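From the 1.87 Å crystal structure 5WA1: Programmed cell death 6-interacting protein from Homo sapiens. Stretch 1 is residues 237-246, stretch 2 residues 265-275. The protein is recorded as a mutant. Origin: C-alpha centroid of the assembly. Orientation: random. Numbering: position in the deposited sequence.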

# COMPACT_ATOMS: atom_id res chain seq x y z
N LEU A 237 -6.69 15.39 8.82
CA LEU A 237 -6.12 14.09 8.43
C LEU A 237 -7.18 13.19 7.80
O LEU A 237 -6.93 12.53 6.79
CB LEU A 237 -5.51 13.40 9.65
CG LEU A 237 -4.31 14.09 10.32
CD1 LEU A 237 -3.96 13.39 11.61
CD2 LEU A 237 -3.12 14.07 9.39
N ALA A 238 -8.38 13.16 8.40
CA ALA A 238 -9.48 12.39 7.83
C ALA A 238 -9.87 12.92 6.46
O ALA A 238 -10.13 12.14 5.54
CB ALA A 238 -10.69 12.40 8.78
N ASN A 239 -9.95 14.24 6.32
CA ASN A 239 -10.36 14.81 5.04
C ASN A 239 -9.38 14.44 3.94
O ASN A 239 -9.77 14.13 2.81
CB ASN A 239 -10.49 16.33 5.17
CG ASN A 239 -11.40 16.93 4.12
OD1 ASN A 239 -12.34 16.28 3.65
ND2 ASN A 239 -11.12 18.16 3.73
N GLN A 240 -8.09 14.46 4.27
CA GLN A 240 -7.08 14.07 3.28
C GLN A 240 -7.19 12.59 2.93
O GLN A 240 -7.03 12.22 1.76
CB GLN A 240 -5.68 14.39 3.81
CG GLN A 240 -4.58 13.95 2.86
CD GLN A 240 -4.68 14.64 1.52
OE1 GLN A 240 -4.59 15.86 1.44
NE2 GLN A 240 -4.87 13.86 0.46
N ALA A 241 -7.44 11.74 3.92
CA ALA A 241 -7.65 10.32 3.63
C ALA A 241 -8.85 10.12 2.72
O ALA A 241 -8.83 9.27 1.83
CB ALA A 241 -7.82 9.54 4.93
N ALA A 242 -9.90 10.92 2.92
CA ALA A 242 -11.06 10.86 2.05
C ALA A 242 -10.69 11.15 0.61
O ALA A 242 -11.14 10.47 -0.31
CB ALA A 242 -12.15 11.83 2.55
N ASP A 243 -9.84 12.17 0.40
CA ASP A 243 -9.39 12.49 -0.96
C ASP A 243 -8.64 11.32 -1.59
O ASP A 243 -8.83 11.02 -2.78
CB ASP A 243 -8.49 13.72 -0.94
CG ASP A 243 -9.25 15.00 -1.19
OD1 ASP A 243 -10.49 14.99 -1.01
OD2 ASP A 243 -8.61 16.00 -1.56
N TYR A 244 -7.78 10.64 -0.81
CA TYR A 244 -7.02 9.52 -1.37
C TYR A 244 -7.92 8.34 -1.70
O TYR A 244 -7.78 7.72 -2.75
CB TYR A 244 -5.94 9.05 -0.38
CG TYR A 244 -4.77 9.96 -0.21
CD1 TYR A 244 -4.20 10.62 -1.30
CD2 TYR A 244 -4.19 10.13 1.05
CE1 TYR A 244 -3.09 11.44 -1.13
CE2 TYR A 244 -3.09 10.95 1.22
CZ TYR A 244 -2.54 11.60 0.13
OH TYR A 244 -1.44 12.41 0.32
N PHE A 245 -8.82 7.97 -0.77
CA PHE A 245 -9.75 6.89 -1.06
C PHE A 245 -10.65 7.23 -2.23
O PHE A 245 -10.97 6.35 -3.05
CB PHE A 245 -10.60 6.56 0.17
CG PHE A 245 -9.86 5.75 1.20
CD1 PHE A 245 -9.43 4.46 0.90
CD2 PHE A 245 -9.59 6.27 2.45
CE1 PHE A 245 -8.74 3.71 1.85
CE2 PHE A 245 -8.92 5.53 3.40
CZ PHE A 245 -8.48 4.24 3.09
N GLY A 246 -11.07 8.49 -2.33
CA GLY A 246 -11.93 8.89 -3.44
C GLY A 246 -11.23 8.78 -4.78
O GLY A 246 -11.79 8.25 -5.75
N VAL A 265 -14.98 -1.41 -0.75
CA VAL A 265 -14.26 -0.98 0.43
C VAL A 265 -13.72 0.43 0.25
O VAL A 265 -13.77 1.25 1.18
CB VAL A 265 -13.14 -1.98 0.78
CG1 VAL A 265 -12.23 -1.40 1.87
CG2 VAL A 265 -13.74 -3.29 1.26
N LEU A 266 -13.20 0.74 -0.93
CA LEU A 266 -12.71 2.09 -1.19
C LEU A 266 -13.84 3.11 -1.12
O LEU A 266 -13.67 4.20 -0.55
CB LEU A 266 -12.05 2.15 -2.57
CG LEU A 266 -10.76 1.34 -2.73
CD1 LEU A 266 -10.27 1.45 -4.19
CD2 LEU A 266 -9.72 1.84 -1.74
N ALA A 267 -14.98 2.80 -1.74
CA ALA A 267 -16.13 3.70 -1.69
C ALA A 267 -16.59 3.92 -0.24
O ALA A 267 -16.85 5.06 0.17
CB ALA A 267 -17.27 3.13 -2.53
N ALA A 268 -16.67 2.85 0.54
CA ALA A 268 -17.07 2.98 1.94
C ALA A 268 -16.08 3.84 2.72
O ALA A 268 -16.48 4.74 3.46
CB ALA A 268 -17.21 1.60 2.58
N LYS A 269 -14.78 3.57 2.54
CA LYS A 269 -13.76 4.32 3.29
C LYS A 269 -13.73 5.79 2.89
O LYS A 269 -13.47 6.65 3.74
CB LYS A 269 -12.38 3.68 3.08
CG LYS A 269 -12.16 2.39 3.85
CD LYS A 269 -11.50 2.62 5.18
CE LYS A 269 -11.19 1.30 5.89
NZ LYS A 269 -9.85 0.79 5.50
N HIS A 270 -13.99 6.10 1.62
CA HIS A 270 -14.14 7.49 1.20
C HIS A 270 -15.23 8.19 2.01
O HIS A 270 -15.01 9.28 2.58
CB HIS A 270 -14.44 7.53 -0.30
CG HIS A 270 -14.77 8.89 -0.83
ND1 HIS A 270 -13.88 9.95 -0.82
CD2 HIS A 270 -15.90 9.36 -1.43
CE1 HIS A 270 -14.44 11.00 -1.37
NE2 HIS A 270 -15.67 10.68 -1.75
N CYS A 271 -16.39 7.56 2.14
CA CYS A 271 -17.49 8.16 2.89
C CYS A 271 -17.24 8.13 4.39
O CYS A 271 -17.63 9.08 5.10
CB CYS A 271 -18.81 7.47 2.55
SG CYS A 271 -19.32 7.65 0.84
N ILE A 272 -16.64 7.06 4.92
CA ILE A 272 -16.35 7.00 6.34
C ILE A 272 -15.36 8.09 6.72
O ILE A 272 -15.46 8.70 7.78
CB ILE A 272 -15.84 5.61 6.76
CG1 ILE A 272 -16.96 4.58 6.70
CG2 ILE A 272 -15.21 5.65 8.17
CD1 ILE A 272 -16.46 3.13 6.67
N MET A 273 -14.39 8.33 5.86
CA MET A 273 -13.43 9.34 6.18
C MET A 273 -14.06 10.72 6.11
O MET A 273 -13.77 11.54 6.93
CB MET A 273 -12.18 9.21 5.34
CG MET A 273 -11.31 8.01 5.66
SD MET A 273 -10.87 7.75 7.37
CE MET A 273 -9.70 9.02 7.63
N GLN A 274 -14.89 10.99 5.12
CA GLN A 274 -15.58 12.28 5.09
C GLN A 274 -16.42 12.48 6.35
O GLN A 274 -16.43 13.57 6.92
CB GLN A 274 -16.46 12.40 3.84
CG GLN A 274 -15.67 12.56 2.54
CD GLN A 274 -16.52 13.06 1.38
OE1 GLN A 274 -17.74 12.87 1.37
NE2 GLN A 274 -15.89 13.70 0.42
N ALA A 275 -17.10 11.43 6.80
CA ALA A 275 -17.89 11.50 8.03
C ALA A 275 -17.01 11.75 9.26
O ALA A 275 -17.39 12.50 10.17
CB ALA A 275 -18.70 10.22 8.20
O HOH W 1 -12.77 14.93 1.04

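Two nearly antiparallel helices pack closely here through small alanines and one glycine on the first, a methionine knob on the second, and a single direct hydrogen bond from a histidine side chain to a backbone carbonyl. The axes cross at -161° and approach to 7.7 Å, and the CA atoms of Ala 242 and His 270 lie 4.6 Å apart. Such proximity suits Ala 242, whose side chain is a lone methyl group: its CB lies 3.8 Å from CB of Met 273 and 3.6 Å from CG of Gln 274.

Met 273 fits as a knob among Ala 238, Ala 241, Ala 242 and Phe 245. Its unbranched chain, m at all three chi angles, brings CE to 3.3 Å from CB of Ala 241 and 3.4 Å from CA of Ala 238.

Phe 245 has the largest area covered by the opposing helix. CB of Lys 269 sits 3.6 Å from the centroid of the Phe 245 ring, only 5° off the normal, a CH-pi contact over the face, while CD2 of Leu 266 meets the ring edge 3.7 Å from its CD1. Lys 269 thus offers its aliphatic base to the ring, and its end leads away to a hydrogen bond of NZ elsewhere in the structure.

His 270 ND1 donates to O of Ala 242 at 2.8 Å, near the ring plane, and that same oxygen accepts the helical bond from N of Gly 246, also at 2.8 Å. CA of Gly 246 lies over the imidazole face, 3.4 Å from ND1; an ideal CB on this glycine would stand 2.8 Å from CE1 of His 270, a clash.

One water bridges the helices: it donates to OD1 of both Asn 239 and Asp 243 and weakly accepts from NE2 of Gln 274.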